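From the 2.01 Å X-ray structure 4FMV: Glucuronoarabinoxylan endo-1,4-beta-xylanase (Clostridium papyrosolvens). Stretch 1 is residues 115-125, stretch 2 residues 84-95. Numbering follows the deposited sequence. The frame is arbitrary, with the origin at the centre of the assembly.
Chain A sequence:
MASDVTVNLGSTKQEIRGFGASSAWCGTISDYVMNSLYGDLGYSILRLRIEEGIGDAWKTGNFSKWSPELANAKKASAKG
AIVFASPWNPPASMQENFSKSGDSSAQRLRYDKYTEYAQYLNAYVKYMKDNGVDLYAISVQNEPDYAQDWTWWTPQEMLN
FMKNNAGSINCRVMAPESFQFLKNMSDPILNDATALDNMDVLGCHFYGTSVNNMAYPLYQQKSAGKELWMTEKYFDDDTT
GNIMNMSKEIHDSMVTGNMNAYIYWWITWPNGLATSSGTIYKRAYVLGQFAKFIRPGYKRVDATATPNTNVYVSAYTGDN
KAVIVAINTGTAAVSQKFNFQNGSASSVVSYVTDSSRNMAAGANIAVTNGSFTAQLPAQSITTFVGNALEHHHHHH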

# COMPACT_ATOMS: atom_id res chain seq x y z
N THR A 115 8.05 8.40 -25.74
CA THR A 115 8.38 9.79 -25.40
C THR A 115 7.11 10.57 -25.07
O THR A 115 7.02 11.23 -24.03
CB THR A 115 9.14 10.47 -26.56
OG1 THR A 115 10.42 9.83 -26.71
CG2 THR A 115 9.35 11.95 -26.29
N GLU A 116 6.10 10.46 -25.93
CA GLU A 116 4.82 11.11 -25.68
C GLU A 116 4.22 10.63 -24.36
O GLU A 116 3.63 11.41 -23.59
CB GLU A 116 3.85 10.89 -26.86
CG GLU A 116 2.69 11.92 -26.86
CD GLU A 116 1.70 11.71 -27.99
OE1 GLU A 116 0.49 11.54 -27.71
OE2 GLU A 116 2.11 11.73 -29.17
N TYR A 117 4.37 9.34 -24.08
CA TYR A 117 3.79 8.78 -22.86
C TYR A 117 4.44 9.37 -21.60
O TYR A 117 3.75 9.65 -20.61
CB TYR A 117 3.88 7.25 -22.85
CG TYR A 117 3.18 6.59 -21.67
CD1 TYR A 117 1.83 6.83 -21.40
CD2 TYR A 117 3.87 5.72 -20.82
CE1 TYR A 117 1.20 6.22 -20.34
CE2 TYR A 117 3.24 5.11 -19.75
CZ TYR A 117 1.91 5.37 -19.51
OH TYR A 117 1.28 4.76 -18.45
N ALA A 118 5.75 9.58 -21.64
CA ALA A 118 6.44 10.24 -20.54
C ALA A 118 5.96 11.68 -20.39
O ALA A 118 5.85 12.18 -19.28
CB ALA A 118 7.96 10.21 -20.75
N GLN A 119 5.69 12.36 -21.50
CA GLN A 119 5.12 13.73 -21.45
C GLN A 119 3.72 13.74 -20.86
O GLN A 119 3.33 14.64 -20.12
CB GLN A 119 5.07 14.36 -22.84
CG GLN A 119 6.44 14.60 -23.41
CD GLN A 119 6.41 15.05 -24.84
OE1 GLN A 119 5.44 14.81 -25.56
NE2 GLN A 119 7.48 15.71 -25.27
N TYR A 120 2.95 12.72 -21.22
CA TYR A 120 1.62 12.52 -20.65
C TYR A 120 1.70 12.35 -19.14
O TYR A 120 1.01 13.03 -18.38
CB TYR A 120 1.02 11.28 -21.30
CG TYR A 120 -0.28 10.77 -20.74
CD1 TYR A 120 -1.48 11.43 -20.98
CD2 TYR A 120 -0.33 9.58 -20.01
CE1 TYR A 120 -2.69 10.93 -20.50
CE2 TYR A 120 -1.53 9.07 -19.52
CZ TYR A 120 -2.70 9.75 -19.77
OH TYR A 120 -3.90 9.25 -19.31
N LEU A 121 2.54 11.42 -18.70
CA LEU A 121 2.75 11.24 -17.26
C LEU A 121 3.20 12.56 -16.61
O LEU A 121 2.73 12.92 -15.53
CB LEU A 121 3.77 10.12 -17.00
CG LEU A 121 3.26 8.73 -17.38
CD1 LEU A 121 4.27 7.67 -16.98
CD2 LEU A 121 1.90 8.46 -16.71
N ASN A 122 4.12 13.27 -17.26
CA ASN A 122 4.55 14.55 -16.73
C ASN A 122 3.40 15.56 -16.66
O ASN A 122 3.38 16.42 -15.80
CB ASN A 122 5.71 15.13 -17.55
CG ASN A 122 7.06 14.71 -17.03
OD1 ASN A 122 7.19 14.38 -15.85
ND2 ASN A 122 8.07 14.73 -17.89
N ALA A 123 2.45 15.47 -17.58
CA ALA A 123 1.36 16.44 -17.58
C ALA A 123 0.42 16.21 -16.39
O ALA A 123 -0.17 17.15 -15.84
CB ALA A 123 0.60 16.42 -18.93
N TYR A 124 0.27 14.95 -16.00
CA TYR A 124 -0.52 14.60 -14.81
C TYR A 124 0.15 15.12 -13.56
O TYR A 124 -0.48 15.76 -12.72
CB TYR A 124 -0.70 13.08 -14.71
CG TYR A 124 -1.86 12.68 -13.82
CD1 TYR A 124 -3.16 12.69 -14.30
CD2 TYR A 124 -1.65 12.28 -12.51
CE1 TYR A 124 -4.24 12.31 -13.50
CE2 TYR A 124 -2.73 11.91 -11.69
CZ TYR A 124 -4.02 11.92 -12.20
OH TYR A 124 -5.11 11.56 -11.41
N VAL A 125 1.44 14.87 -13.42
CA VAL A 125 2.21 15.45 -12.33
C VAL A 125 2.07 16.98 -12.27
O VAL A 125 1.88 17.54 -11.20
CB VAL A 125 3.68 15.07 -12.48
CG1 VAL A 125 4.52 15.68 -11.34
CG2 VAL A 125 3.82 13.54 -12.52
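Stretch 2 84-95: FASPWNPPASMQ

Packing of residues 84-95 against the helix 115-125 in Clostridium papyrosolvens glucuronoarabinoxylan endo-1,4-beta-xylanase. The helix runs through the whole of stretch 1 and extends beyond it at both ends, held by i to i+4 bonds such as Tyr-120 N to Glu-116 O (2.8 Å) and Leu-121 N to Tyr-117 O (2.9 Å). Stretch 2 opens within a β-strand that begins earlier in the chain, continues into a loop that carries Pro-90 and Pro-91, and makes a short 3-10 segment at 92-94, where Met-94 N bonds to Pro-91 O at 2.9 Å. The two stretches run in opposite senses: Ala-85 lies nearest Tyr-124 (CA to CA 8.9 Å), Pro-87 nearest Leu-121 (CA to CA 8.8 Å) and Pro-90 nearest Tyr-117 (CA to CA 7.0 Å), so among these three pairs the backbones come closest at Pro-90. Together they bury 445 Å², with no direct hydrogen bond between them.

Apolar contacts begin in the strand, where alternation turns the CB of Ala-85 toward the helix and those of Phe-84 and Ser-86 away. Ala-85 CB meets Tyr-124 CE2 at 3.7 Å. The CB of Pro-87 also points toward the helix; Pro-87 CG lies 4.4 Å from Leu-121 CD2 and 4.3 Å from Tyr-117 CZ. The CB of Tyr-117 points sideways, but its t rotamer (chi1 -175°) brings the end of the side chain nearer to stretch 2, where Tyr-117 CE1 touches Pro-90 CB at 3.6 Å. Met-94, with the largest covered area of either stretch (82 Å²), reaches the helix in an extended m, t, t conformation. Its SD lies 3.9 Å from Tyr-117 CB, while its CE lies 3.7 Å from Tyr-120 CB. Two carbons also approach oxygens closely: Pro-87 CG lies 3.0 Å from Tyr-117 OH, near the plane of the ring, and Met-94 CE lies 3.4 Å from Glu-116 OE1, so the end of Met-94 touches Glu-116, Tyr-117 and Tyr-120.

Among the aromatic contacts, Pro-91 lies over one face of the Tyr-120 ring. Its CD stands 3.6 Å from the centroid of that ring and only 12° off the normal, a CH-pi contact with the proline edge laid on the pi cloud; Pro-91 CG is 3.5 Å from Tyr-120 CE1. The sulfur of Met-94 takes a different position, at the edge of the Tyr-117 ring, with SD 5.3 Å from the centroid and 75° off the normal.

Two waters supply polar links that the stretches do not make directly. Water 1 accepts from Tyr-120 OH (2.6 Å to the water oxygen) and donates to Asn-89 O (2.7 Å), spanning a gap of 4.4 Å between Tyr-120 OH and Asn-89 O and tying the ring's hydroxyl to the loop backbone. Water 2 donates to both Ser-93 OG (2.8 Å) and Glu-116 OE1 (2.6 Å), joining two side chains whose OG and OE1 atoms stand 4.5 Å apart.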

# COMPACT_ATOMS: atom_id res chain seq x y z
N PHE A 84 -0.18 8.99 -4.70
CA PHE A 84 0.46 8.53 -5.93
C PHE A 84 -0.59 8.14 -6.96
O PHE A 84 -1.77 8.08 -6.63
CB PHE A 84 1.47 7.40 -5.68
CG PHE A 84 0.85 6.05 -5.37
CD1 PHE A 84 0.33 5.77 -4.11
CD2 PHE A 84 0.87 5.04 -6.32
CE1 PHE A 84 -0.19 4.52 -3.82
CE2 PHE A 84 0.36 3.77 -6.03
CZ PHE A 84 -0.18 3.52 -4.78
N ALA A 85 -0.15 7.93 -8.20
CA ALA A 85 -1.07 7.68 -9.31
C ALA A 85 -0.59 6.53 -10.19
O ALA A 85 0.62 6.44 -10.47
CB ALA A 85 -1.22 8.95 -10.16
N SER A 86 -1.51 5.66 -10.62
CA SER A 86 -1.18 4.58 -11.58
C SER A 86 -2.11 4.70 -12.79
O SER A 86 -3.33 4.95 -12.62
CB SER A 86 -1.46 3.22 -10.93
OG SER A 86 -0.77 3.04 -9.69
N PRO A 87 -1.56 4.57 -14.02
CA PRO A 87 -2.28 4.34 -15.28
C PRO A 87 -2.63 2.86 -15.57
O PRO A 87 -1.74 2.00 -15.41
CB PRO A 87 -1.28 4.88 -16.31
CG PRO A 87 0.14 4.53 -15.67
CD PRO A 87 -0.12 4.31 -14.16
N TRP A 88 -3.85 2.57 -16.02
CA TRP A 88 -4.18 1.31 -16.68
C TRP A 88 -3.91 1.29 -18.18
O TRP A 88 -3.64 0.24 -18.75
CB TRP A 88 -5.63 0.89 -16.44
CG TRP A 88 -5.94 0.25 -15.12
CD1 TRP A 88 -6.54 -0.97 -14.91
CD2 TRP A 88 -5.75 0.83 -13.82
NE1 TRP A 88 -6.72 -1.18 -13.56
CE2 TRP A 88 -6.24 -0.10 -12.87
CE3 TRP A 88 -5.20 2.04 -13.37
CZ2 TRP A 88 -6.18 0.15 -11.49
CZ3 TRP A 88 -5.16 2.28 -12.01
CH2 TRP A 88 -5.66 1.34 -11.09
N ASN A 89 -4.10 2.44 -18.83
CA ASN A 89 -3.82 2.57 -20.26
C ASN A 89 -3.28 3.95 -20.55
O ASN A 89 -3.60 4.91 -19.84
CB ASN A 89 -5.09 2.38 -21.11
CG ASN A 89 -5.75 1.01 -20.93
OD1 ASN A 89 -5.30 -0.00 -21.48
ND2 ASN A 89 -6.85 0.99 -20.20
N PRO A 90 -2.47 4.09 -21.62
CA PRO A 90 -2.28 5.47 -22.05
C PRO A 90 -3.52 5.91 -22.85
O PRO A 90 -4.40 5.07 -23.08
CB PRO A 90 -1.06 5.39 -22.95
CG PRO A 90 -1.05 3.98 -23.46
CD PRO A 90 -1.69 3.12 -22.40
N PRO A 91 -3.55 7.17 -23.32
CA PRO A 91 -4.58 7.58 -24.27
C PRO A 91 -4.63 6.65 -25.47
O PRO A 91 -3.60 6.12 -25.89
CB PRO A 91 -4.11 8.96 -24.72
CG PRO A 91 -3.38 9.49 -23.56
CD PRO A 91 -2.62 8.28 -23.04
N ALA A 92 -5.83 6.44 -26.01
CA ALA A 92 -6.04 5.49 -27.10
C ALA A 92 -5.09 5.73 -28.27
O ALA A 92 -4.66 4.77 -28.91
CB ALA A 92 -7.49 5.57 -27.57
N SER A 93 -4.75 6.99 -28.55
CA SER A 93 -3.93 7.32 -29.72
C SER A 93 -2.48 6.83 -29.59
O SER A 93 -1.75 6.82 -30.58
CB SER A 93 -3.94 8.83 -30.02
OG SER A 93 -3.33 9.60 -28.98
N MET A 94 -2.06 6.48 -28.38
CA MET A 94 -0.71 5.95 -28.17
C MET A 94 -0.61 4.42 -28.24
O MET A 94 0.50 3.87 -28.25
CB MET A 94 -0.18 6.38 -26.81
CG MET A 94 -0.19 7.89 -26.53
SD MET A 94 0.87 8.19 -25.10
CE MET A 94 0.41 9.88 -24.71
N GLN A 95 -1.76 3.75 -28.23
CA GLN A 95 -1.85 2.28 -28.29
C GLN A 95 -1.77 1.66 -29.68
O GLN A 95 -2.06 2.30 -30.69
CB GLN A 95 -3.12 1.80 -27.61
CG GLN A 95 -3.17 2.06 -26.12
CD GLN A 95 -4.50 1.64 -25.55
OE1 GLN A 95 -5.55 2.14 -25.97
NE2 GLN A 95 -4.48 0.71 -24.60
O HOH W 1 -3.81 6.99 -18.09
O HOH W 2 -0.67 10.29 -29.62